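Local atomic coordinates of Rio2 kinase (Chaetomium thermophilum, PDB entry 4GYG), a protein that probably phosphorylates serine and threonine residues of target proteins at the expense of ATP, and binds ADP and magnesium in its kinase domain. Residues L226-F231 with P254-F259; I161-F166 with D258-V263; P197-S202 with E286-F291. All coordinates share one frame; numbering follows the deposited sequence.

Contact 1: L226-F231 with P254-F259; sequences LIHGDF and PIIIDF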
loop_
_atom_site.group_PDB
_atom_site.type_symbol
_atom_site.label_atom_id
_atom_site.label_comp_id
_atom_site.label_asym_id
_atom_site.label_seq_id
_atom_site.Cartn_x
_atom_site.Cartn_y
_atom_site.Cartn_z
ATOM N N LEU A 226 3.615 -8.389 -15.571
ATOM C CA LEU A 226 2.723 -7.773 -14.586
ATOM C C LEU A 226 1.454 -7.141 -15.136
ATOM O O LEU A 226 1.442 -6.552 -16.230
ATOM C CB LEU A 226 3.470 -6.725 -13.788
ATOM C CG LEU A 226 4.470 -7.365 -12.844
ATOM C CD1 LEU A 226 5.295 -6.289 -12.199
ATOM C CD2 LEU A 226 3.707 -8.202 -11.809
ATOM N N ILE A 227 0.387 -7.266 -14.346
ATOM C CA ILE A 227 -0.839 -6.508 -14.552
ATOM C C ILE A 227 -1.152 -5.755 -13.271
ATOM O O ILE A 227 -1.354 -6.358 -12.215
ATOM C CB ILE A 227 -2.023 -7.421 -14.922
ATOM C CG1 ILE A 227 -1.722 -8.195 -16.208
ATOM C CG2 ILE A 227 -3.318 -6.613 -15.058
ATOM C CD1 ILE A 227 -2.699 -9.298 -16.447
ATOM N N HIS A 228 -1.173 -4.432 -13.362
ATOM C CA HIS A 228 -1.485 -3.575 -12.224
ATOM C C HIS A 228 -2.832 -3.979 -11.591
ATOM O O HIS A 228 -2.905 -4.329 -10.405
ATOM C CB HIS A 228 -1.497 -2.118 -12.691
ATOM C CG HIS A 228 -1.577 -1.120 -11.582
ATOM N ND1 HIS A 228 -2.772 -0.754 -10.998
ATOM C CD2 HIS A 228 -0.615 -0.396 -10.962
ATOM C CE1 HIS A 228 -2.539 0.141 -10.056
ATOM N NE2 HIS A 228 -1.241 0.380 -10.017
ATOM N N GLY A 229 -3.895 -3.950 -12.387
ATOM C CA GLY A 229 -5.159 -4.487 -11.939
ATOM C C GLY A 229 -6.173 -3.450 -11.481
ATOM O O GLY A 229 -7.381 -3.674 -11.572
ATOM N N ASP A 230 -5.695 -2.316 -10.985
ATOM C CA ASP A 230 -6.600 -1.307 -10.450
ATOM C C ASP A 230 -6.116 0.075 -10.835
ATOM O O ASP A 230 -6.193 1.019 -10.057
ATOM C CB ASP A 230 -6.734 -1.441 -8.936
ATOM C CG ASP A 230 -8.117 -1.078 -8.439
ATOM O OD1 ASP A 230 -9.029 -0.866 -9.272
ATOM O OD2 ASP A 230 -8.292 -1.016 -7.205
ATOM N N PHE A 231 -5.623 0.152 -12.067
ATOM C CA PHE A 231 -5.180 1.366 -12.753
ATOM C C PHE A 231 -6.173 2.524 -12.769
ATOM O O PHE A 231 -6.361 3.129 -13.818
ATOM C CB PHE A 231 -4.909 1.001 -14.215
ATOM C CG PHE A 231 -3.520 1.299 -14.678
ATOM C CD1 PHE A 231 -2.431 0.854 -13.967
ATOM C CD2 PHE A 231 -3.303 2.007 -15.849
ATOM C CE1 PHE A 231 -1.146 1.116 -14.397
ATOM C CE2 PHE A 231 -2.015 2.282 -16.289
ATOM C CZ PHE A 231 -0.934 1.833 -15.559
ATOM N N PRO A 254 3.878 10.229 -16.671
ATOM C CA PRO A 254 3.063 9.560 -15.654
ATOM C C PRO A 254 3.883 8.806 -14.613
ATOM O O PRO A 254 4.973 8.331 -14.898
ATOM C CB PRO A 254 2.187 8.610 -16.471
ATOM C CG PRO A 254 2.974 8.335 -17.702
ATOM C CD PRO A 254 3.861 9.529 -17.964
ATOM N N ILE A 255 3.353 8.735 -13.400
ATOM C CA ILE A 255 3.956 7.965 -12.333
ATOM C C ILE A 255 2.883 7.050 -11.735
ATOM O O ILE A 255 1.771 7.476 -11.458
ATOM C CB ILE A 255 4.624 8.889 -11.289
ATOM C CG1 ILE A 255 5.846 9.562 -11.919
ATOM C CG2 ILE A 255 5.056 8.116 -10.047
ATOM C CD1 ILE A 255 6.314 10.776 -11.183
ATOM N N ILE A 256 3.218 5.782 -11.578
ATOM C CA ILE A 256 2.265 4.773 -11.154
ATOM C C ILE A 256 2.437 4.534 -9.665
ATOM O O ILE A 256 3.575 4.499 -9.169
ATOM C CB ILE A 256 2.503 3.436 -11.927
ATOM C CG1 ILE A 256 2.319 3.653 -13.418
ATOM C CG2 ILE A 256 1.531 2.364 -11.496
ATOM C CD1 ILE A 256 0.947 4.217 -13.773
ATOM N N ILE A 257 1.323 4.390 -8.946
ATOM C CA ILE A 257 1.392 3.910 -7.558
ATOM C C ILE A 257 0.369 2.813 -7.310
ATOM O O ILE A 257 -0.485 2.541 -8.176
ATOM C CB ILE A 257 1.180 5.032 -6.516
ATOM C CG1 ILE A 257 -0.256 5.579 -6.572
ATOM C CG2 ILE A 257 2.197 6.138 -6.705
ATOM C CD1 ILE A 257 -0.519 6.765 -5.656
ATOM N N ASP A 258 0.463 2.217 -6.123
ATOM C CA ASP A 258 -0.463 1.193 -5.619
ATOM C C ASP A 258 -0.206 -0.183 -6.201
ATOM O O ASP A 258 -0.748 -0.520 -7.255
ATOM C CB ASP A 258 -1.925 1.564 -5.877
ATOM C CG ASP A 258 -2.565 2.248 -4.711
ATOM O OD1 ASP A 258 -3.033 1.520 -3.808
ATOM O OD2 ASP A 258 -2.613 3.500 -4.704
ATOM N N PHE A 259 0.575 -0.993 -5.491
ATOM C CA PHE A 259 0.990 -2.310 -6.006
ATOM C C PHE A 259 0.564 -3.616 -5.285
ATOM O O PHE A 259 0.876 -4.690 -5.790
ATOM C CB PHE A 259 2.506 -2.307 -6.242
ATOM C CG PHE A 259 2.967 -1.164 -7.100
ATOM C CD1 PHE A 259 2.614 -1.106 -8.449
ATOM C CD2 PHE A 259 3.703 -0.128 -6.560
ATOM C CE1 PHE A 259 3.022 -0.042 -9.242
ATOM C CE2 PHE A 259 4.118 0.932 -7.345
ATOM C CZ PHE A 259 3.779 0.980 -8.693
#
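His228 meets Ile256, Ile257, Asp258 and Phe259 where two motifs of the protein-kinase fold come together: the His-Gly-Asp sequence, placed like the catalytic loop of other kinases, and the Asp-Phe-Pro sequence, which stands where most kinases have Asp-Phe-Gly. From CB the imidazole swings out with CG anti to the backbone N (chi1 -170°), which carries the ring across to 254-259. CD2 then lies against the methyl CG2 of Ile256 at 3.5 Å and has CE1 of Phe259 at 4.0 Å; the two ring planes meet obliquely, at 73°. Beyond it, NE2 donates to Ile257 O at 2.9 Å in a fairly straight bond, with the acceptor nearly in the ring plane although the nitrogen stands above the plane of the carbonyl. Asp258 O lies as close to NE2, also 2.9 Å, but at an angle too poor for a hydrogen bond. ND1, on the far side of the ring, accepts a weak bond from Asp230 N (3.3 Å), which the turn through Gly229, with its positive phi, brings round to it. Histidine suits the place because one flat ring offers a donor, an acceptor and an apolar edge.

Asp258 points its carboxylate elsewhere. It belongs to the ADP and magnesium sites, and its OD1 is salt-bridged to Lys125. On the apolar side, Phe231 lays CD1 over one face of the His228 ring, while helices 207-223 and 270-289 pack against Phe231 from outside the contact. A branched isoleucine fills the corner between both rings: while Ile256 CG2 reaches CD2 of His228 obliquely, its other arm crosses Phe231 at about a right angle, bringing CD1 within 3.5 Å of Phe231 CZ.

Contact 2: I161-F166 with D258-V263; sequences IKEFAF and DFPQMV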
loop_
_atom_site.group_PDB
_atom_site.type_symbol
_atom_site.label_atom_id
_atom_site.label_comp_id
_atom_site.label_asym_id
_atom_site.label_seq_id
_atom_site.Cartn_x
_atom_site.Cartn_y
_atom_site.Cartn_z
ATOM N N ILE A 161 4.194 -6.007 2.266
ATOM C CA ILE A 161 5.384 -6.735 1.829
ATOM C C ILE A 161 5.299 -6.952 0.332
ATOM O O ILE A 161 6.305 -6.848 -0.371
ATOM C CB ILE A 161 5.538 -8.097 2.530
ATOM C CG1 ILE A 161 5.879 -7.917 3.999
ATOM C CG2 ILE A 161 6.621 -8.977 1.860
ATOM C CD1 ILE A 161 5.773 -9.233 4.778
ATOM N N LYS A 162 4.091 -7.214 -0.165
ATOM C CA LYS A 162 3.947 -7.434 -1.589
ATOM C C LYS A 162 4.247 -6.159 -2.351
ATOM O O LYS A 162 5.006 -6.185 -3.309
ATOM C CB LYS A 162 2.562 -7.921 -1.967
ATOM C CG LYS A 162 2.479 -8.244 -3.463
ATOM C CD LYS A 162 1.155 -8.847 -3.834
ATOM C CE LYS A 162 0.936 -8.853 -5.341
ATOM N NZ LYS A 162 -0.504 -9.008 -5.707
ATOM N N GLU A 163 3.662 -5.049 -1.902
ATOM C CA GLU A 163 3.783 -3.784 -2.611
ATOM C C GLU A 163 5.223 -3.343 -2.641
ATOM O O GLU A 163 5.717 -2.869 -3.656
ATOM C CB GLU A 163 2.923 -2.697 -1.989
ATOM C CG GLU A 163 3.103 -1.314 -2.649
ATOM C CD GLU A 163 1.987 -0.339 -2.268
ATOM O OE1 GLU A 163 1.672 -0.214 -1.064
ATOM O OE2 GLU A 163 1.403 0.284 -3.182
ATOM N N PHE A 164 5.908 -3.551 -1.530
ATOM C CA PHE A 164 7.250 -3.057 -1.411
ATOM C C PHE A 164 8.187 -3.879 -2.298
ATOM O O PHE A 164 9.094 -3.329 -2.906
ATOM C CB PHE A 164 7.664 -3.077 0.060
ATOM C CG PHE A 164 9.071 -2.638 0.309
ATOM C CD1 PHE A 164 9.373 -1.290 0.508
ATOM C CD2 PHE A 164 10.096 -3.569 0.357
ATOM C CE1 PHE A 164 10.683 -0.881 0.769
ATOM C CE2 PHE A 164 11.411 -3.169 0.607
ATOM C CZ PHE A 164 11.706 -1.833 0.817
ATOM N N ALA A 165 7.972 -5.188 -2.389
ATOM C CA ALA A 165 8.829 -6.005 -3.254
ATOM C C ALA A 165 8.614 -5.652 -4.739
ATOM O O ALA A 165 9.587 -5.499 -5.488
ATOM C CB ALA A 165 8.605 -7.452 -3.021
ATOM N N PHE A 166 7.355 -5.466 -5.144
ATOM C CA PHE A 166 7.056 -5.030 -6.512
ATOM C C PHE A 166 7.570 -3.607 -6.781
ATOM O O PHE A 166 8.026 -3.302 -7.890
ATOM C CB PHE A 166 5.562 -5.108 -6.804
ATOM C CG PHE A 166 5.078 -6.487 -7.165
ATOM C CD1 PHE A 166 5.958 -7.466 -7.553
ATOM C CD2 PHE A 166 3.734 -6.782 -7.158
ATOM C CE1 PHE A 166 5.522 -8.731 -7.896
ATOM C CE2 PHE A 166 3.296 -8.049 -7.514
ATOM C CZ PHE A 166 4.195 -9.023 -7.874
ATOM N N ASP A 258 0.463 2.217 -6.123
ATOM C CA ASP A 258 -0.463 1.193 -5.619
ATOM C C ASP A 258 -0.206 -0.183 -6.201
ATOM O O ASP A 258 -0.748 -0.520 -7.255
ATOM C CB ASP A 258 -1.925 1.564 -5.877
ATOM C CG ASP A 258 -2.565 2.248 -4.711
ATOM O OD1 ASP A 258 -3.033 1.520 -3.808
ATOM O OD2 ASP A 258 -2.613 3.500 -4.704
ATOM N N PHE A 259 0.575 -0.993 -5.491
ATOM C CA PHE A 259 0.990 -2.310 -6.006
ATOM C C PHE A 259 0.564 -3.616 -5.285
ATOM O O PHE A 259 0.876 -4.690 -5.790
ATOM C CB PHE A 259 2.506 -2.307 -6.242
ATOM C CG PHE A 259 2.967 -1.164 -7.100
ATOM C CD1 PHE A 259 2.614 -1.106 -8.449
ATOM C CD2 PHE A 259 3.703 -0.128 -6.560
ATOM C CE1 PHE A 259 3.022 -0.042 -9.242
ATOM C CE2 PHE A 259 4.118 0.932 -7.345
ATOM C CZ PHE A 259 3.779 0.980 -8.693
ATOM N N PRO A 260 -0.164 -3.548 -4.140
ATOM C CA PRO A 260 -0.393 -4.868 -3.525
ATOM C C PRO A 260 -1.402 -5.743 -4.317
ATOM O O PRO A 260 -1.486 -6.949 -4.105
ATOM C CB PRO A 260 -0.946 -4.521 -2.134
ATOM C CG PRO A 260 -1.701 -3.206 -2.338
ATOM C CD PRO A 260 -0.899 -2.468 -3.436
ATOM N N GLN A 261 -2.141 -5.137 -5.232
ATOM C CA GLN A 261 -3.130 -5.858 -6.030
ATOM C C GLN A 261 -2.599 -6.326 -7.403
ATOM O O GLN A 261 -3.369 -6.831 -8.216
ATOM C CB GLN A 261 -4.411 -5.008 -6.213
ATOM C CG GLN A 261 -4.307 -3.887 -7.253
ATOM C CD GLN A 261 -3.089 -2.970 -7.040
ATOM O OE1 GLN A 261 -2.756 -2.609 -5.922
ATOM N NE2 GLN A 261 -2.416 -2.615 -8.124
ATOM N N MET A 262 -1.306 -6.152 -7.676
ATOM C CA MET A 262 -0.755 -6.616 -8.960
ATOM C C MET A 262 -0.914 -8.116 -9.081
ATOM O O MET A 262 -0.854 -8.830 -8.078
ATOM C CB MET A 262 0.725 -6.274 -9.119
ATOM C CG MET A 262 0.989 -4.866 -9.604
ATOM S SD MET A 262 2.699 -4.560 -10.110
ATOM C CE MET A 262 2.359 -3.404 -11.426
ATOM N N VAL A 263 -1.143 -8.586 -10.302
ATOM C CA VAL A 263 -1.184 -10.016 -10.562
ATOM C C VAL A 263 -0.294 -10.380 -11.745
ATOM O O VAL A 263 0.059 -9.520 -12.558
ATOM C CB VAL A 263 -2.611 -10.526 -10.839
ATOM C CG1 VAL A 263 -3.495 -10.311 -9.634
ATOM C CG2 VAL A 263 -3.199 -9.866 -12.085
HETATM O O HOH W 1 2.645 2.787 -4.061
#
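Glu163 and Lys162 reach from helix 149-172 to the turn at Phe259-Met262, joining the helix in the position of the kinase helix C to the metal-binding Asp-Phe-Pro loop. The tight part is centred on Lys162, Glu163 and Phe166. Glu163 leaves the helix with its chain fully extended (chi1 176°), which carries OE2 alongside Pro260 to Phe259 N, from which it accepts at 2.8 Å; the N-H comes from above the carboxylate plane. OE2 also takes a salt bridge from Lys125, the Glu-Lys pair familiar from kinase N-lobes, and that lysine in turn reaches Asp258. A glutamate is long enough to serve both partners. Its CG meets CB of Phe259 at 3.8 Å, an apolar stem beneath a polar tip.

Lys162, though partly exposed, spans the turn as an extended chain. Its NZ donates to Pro260 O at 2.8 Å, from well above the carbonyl plane, and to Met262 O at a modelled 2.4 Å, a length too short to be taken literally. Next along the helix surface, Phe166 turns the CD2-CE2 side of its ring to Met262: CE2 touches Met262 CB at 3.5 Å, and the sulfur, 4.5 Å from the ring centroid, makes an oblique Met-aromatic contact. Phe259 O sits at the ring edge. Proline suits the second position of this type I turn, which is closed by Met262 N donating to Phe259 O.

Packing is sparser toward the nucleotide side, where Asp258 leads away from the helix and a water bridges the two segments, donating to Glu163 OE2 and accepting from Asp258 N. Partly exposed Gln261 hardly meets the helix; instead its amide NE2 bonds to His228 O and back to Asp258 O, the latter at 2.8 Å.

Contact 3: P197-S202 with E286-F291; sequences PMRQVS and ERRFHF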
loop_
_atom_site.group_PDB
_atom_site.type_symbol
_atom_site.label_atom_id
_atom_site.label_comp_id
_atom_site.label_asym_id
_atom_site.label_seq_id
_atom_site.Cartn_x
_atom_site.Cartn_y
_atom_site.Cartn_z
ATOM N N PRO A 197 -2.295 13.525 -8.611
ATOM C CA PRO A 197 -3.168 12.489 -9.172
ATOM C C PRO A 197 -3.833 13.016 -10.423
ATOM O O PRO A 197 -4.187 14.194 -10.458
ATOM C CB PRO A 197 -4.219 12.274 -8.069
ATOM C CG PRO A 197 -3.542 12.702 -6.814
ATOM C CD PRO A 197 -2.645 13.847 -7.217
ATOM N N MET A 198 -3.985 12.162 -11.428
ATOM C CA MET A 198 -4.555 12.553 -12.701
ATOM C C MET A 198 -5.987 13.046 -12.533
ATOM O O MET A 198 -6.403 13.992 -13.210
ATOM C CB MET A 198 -4.505 11.383 -13.681
ATOM C CG MET A 198 -4.827 11.732 -15.133
ATOM S SD MET A 198 -4.565 10.336 -16.273
ATOM C CE MET A 198 -5.557 9.044 -15.494
ATOM N N ARG A 199 -6.741 12.432 -11.624
ATOM C CA ARG A 199 -8.133 12.839 -11.467
ATOM C C ARG A 199 -8.251 14.325 -11.141
ATOM O O ARG A 199 -9.217 14.980 -11.536
ATOM C CB ARG A 199 -8.877 12.007 -10.423
ATOM C CG ARG A 199 -10.371 11.912 -10.731
ATOM C CD ARG A 199 -11.205 11.669 -9.492
ATOM N NE ARG A 199 -12.020 12.832 -9.142
ATOM C CZ ARG A 199 -11.683 13.737 -8.226
ATOM N NH1 ARG A 199 -10.541 13.619 -7.557
ATOM N NH2 ARG A 199 -12.493 14.760 -7.978
ATOM N N GLN A 200 -7.260 14.865 -10.443
ATOM C CA GLN A 200 -7.296 16.283 -10.132
ATOM C C GLN A 200 -6.550 17.121 -11.172
ATOM O O GLN A 200 -6.200 18.266 -10.911
ATOM C CB GLN A 200 -6.811 16.563 -8.701
ATOM C CG GLN A 200 -5.312 16.609 -8.513
ATOM C CD GLN A 200 -4.918 17.127 -7.145
ATOM O OE1 GLN A 200 -5.133 16.461 -6.132
ATOM N NE2 GLN A 200 -4.339 18.322 -7.106
ATOM N N VAL A 201 -6.317 16.561 -12.357
ATOM C CA VAL A 201 -5.757 17.361 -13.450
ATOM C C VAL A 201 -6.845 17.792 -14.440
ATOM O O VAL A 201 -7.663 16.983 -14.897
ATOM C CB VAL A 201 -4.548 16.682 -14.163
ATOM C CG1 VAL A 201 -4.997 15.761 -15.284
ATOM C CG2 VAL A 201 -3.607 17.730 -14.716
ATOM N N SER A 202 -6.854 19.085 -14.743
ATOM C CA SER A 202 -7.955 19.712 -15.470
ATOM C C SER A 202 -7.959 19.355 -16.944
ATOM O O SER A 202 -8.940 18.817 -17.459
ATOM C CB SER A 202 -7.869 21.229 -15.320
ATOM O OG SER A 202 -6.627 21.713 -15.814
ATOM N N GLU A 286 -11.674 9.221 -22.219
ATOM C CA GLU A 286 -12.903 9.552 -22.935
ATOM C C GLU A 286 -13.695 10.672 -22.247
ATOM O O GLU A 286 -13.994 11.696 -22.861
ATOM C CB GLU A 286 -13.782 8.312 -23.115
ATOM C CG GLU A 286 -15.066 8.585 -23.873
ATOM C CD GLU A 286 -15.807 7.319 -24.244
ATOM O OE1 GLU A 286 -15.423 6.239 -23.741
ATOM O OE2 GLU A 286 -16.767 7.411 -25.043
ATOM N N ARG A 287 -14.028 10.481 -20.973
ATOM C CA ARG A 287 -14.810 11.474 -20.243
ATOM C C ARG A 287 -14.020 12.739 -19.879
ATOM O O ARG A 287 -14.443 13.844 -20.209
ATOM C CB ARG A 287 -15.468 10.857 -19.002
ATOM C CG ARG A 287 -14.516 10.122 -18.086
ATOM C CD ARG A 287 -15.242 9.569 -16.868
ATOM N NE ARG A 287 -14.317 9.193 -15.797
ATOM C CZ ARG A 287 -13.898 10.020 -14.842
ATOM N NH1 ARG A 287 -14.315 11.284 -14.816
ATOM N NH2 ARG A 287 -13.058 9.583 -13.912
ATOM N N ARG A 288 -12.872 12.579 -19.230
ATOM C CA ARG A 288 -12.119 13.723 -18.712
ATOM C C ARG A 288 -11.530 14.691 -19.753
ATOM O O ARG A 288 -11.514 15.899 -19.529
ATOM C CB ARG A 288 -11.019 13.258 -17.759
ATOM C CG ARG A 288 -10.334 14.399 -17.048
ATOM C CD ARG A 288 -11.336 15.231 -16.280
ATOM N NE ARG A 288 -11.943 14.485 -15.173
ATOM C CZ ARG A 288 -11.327 14.212 -14.023
ATOM N NH1 ARG A 288 -10.068 14.607 -13.829
ATOM N NH2 ARG A 288 -11.965 13.541 -13.066
ATOM N N PHE A 289 -11.045 14.176 -20.879
ATOM C CA PHE A 289 -10.419 15.032 -21.889
ATOM C C PHE A 289 -11.115 14.979 -23.239
ATOM O O PHE A 289 -10.619 15.554 -24.211
ATOM C CB PHE A 289 -8.951 14.656 -22.086
ATOM C CG PHE A 289 -8.177 14.564 -20.809
ATOM C CD1 PHE A 289 -8.237 15.586 -19.873
ATOM C CD2 PHE A 289 -7.404 13.443 -20.533
ATOM C CE1 PHE A 289 -7.528 15.504 -18.693
ATOM C CE2 PHE A 289 -6.689 13.345 -19.355
ATOM C CZ PHE A 289 -6.750 14.378 -18.428
ATOM N N HIS A 290 -12.250 14.288 -23.305
ATOM C CA HIS A 290 -12.962 14.100 -24.570
ATOM C C HIS A 290 -12.024 13.583 -25.664
ATOM O O HIS A 290 -12.164 13.931 -26.843
ATOM C CB HIS A 290 -13.659 15.392 -25.012
ATOM C CG HIS A 290 -14.637 15.926 -24.010
ATOM N ND1 HIS A 290 -15.952 15.512 -23.957
ATOM C CD2 HIS A 290 -14.492 16.842 -23.023
ATOM C CE1 HIS A 290 -16.572 16.146 -22.978
ATOM N NE2 HIS A 290 -15.708 16.958 -22.395
ATOM N N PHE A 291 -11.055 12.766 -25.253
ATOM C CA PHE A 291 -10.134 12.129 -26.185
ATOM C C PHE A 291 -10.432 10.652 -26.295
ATOM O O PHE A 291 -10.642 9.962 -25.291
ATOM C CB PHE A 291 -8.674 12.313 -25.766
ATOM C CG PHE A 291 -7.689 11.556 -26.633
ATOM C CD1 PHE A 291 -7.110 12.163 -27.742
ATOM C CD2 PHE A 291 -7.335 10.246 -26.333
ATOM C CE1 PHE A 291 -6.209 11.482 -28.531
ATOM C CE2 PHE A 291 -6.442 9.555 -27.121
ATOM C CZ PHE A 291 -5.872 10.175 -28.219
#
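Arg288, near the C-terminal end of helix 270-289, reaches across to the loop 197-202 and carries the largest share of the contact. Its chain starts out trans (chi1 -172°), then bends at chi2 and chi3, presenting its guanidinium edge to the carbonyl of Arg199. There NH1 donates to Arg199 O; the modelled 2.5 Å is very short, so its exact length is doubtful. NH2 instead faces the aliphatic start of the Arg199 side chain, 3.3 Å from CG. The two guanidinium planes are almost perpendicular, with Arg199 NE and Arg288 NH2 4.0 Å apart, a like-charge approach at the surface. Beyond the contact, Arg199 rests on Glu233 and Phe234.

Phe289 supplies the apolar half. Arg288 CG covers part of one ring face, and the ring edge receives Val201 CG1 at CZ (3.9 Å) and Ser202 O at CE1 (3.8 Å). A phenylalanine suits the place because its rim can meet Val201 while Phe284 and Phe285 of the same helix pack against the ring. Losing the guanidinium to a leucine here would probably leave Arg199 O without this donor and let the loop shift against the helix end.

The arrangement is a surface join within the kinase C-lobe, between the loop leading into helix 207-223 and the end of the helix that follows the metal-binding loop.

How the contacts relate
All three contacts lie in the RIO kinase domain. Along the chain the segments run 161-166, 197-202, 226-231, the overlapping 254-259 and 258-263, then 286-291, so contact 1 is nested inside the loop closed by contact 3, whereas contacts 2 and 3 cross. Contacts 1 and 2 share Asp258 and Phe259, with centres about 9 Å apart, and the short strands 226-227 and 263-264 pair between them, Ile227 N lying 2.9 Å from Val263 O. The metal-binding loop is thus held from the catalytic-loop side and from helix 149-172. Contact 3 stands apart, its centre about 17 Å from that of contact 1 and 26 Å from that of contact 2, at the C-lobe surface.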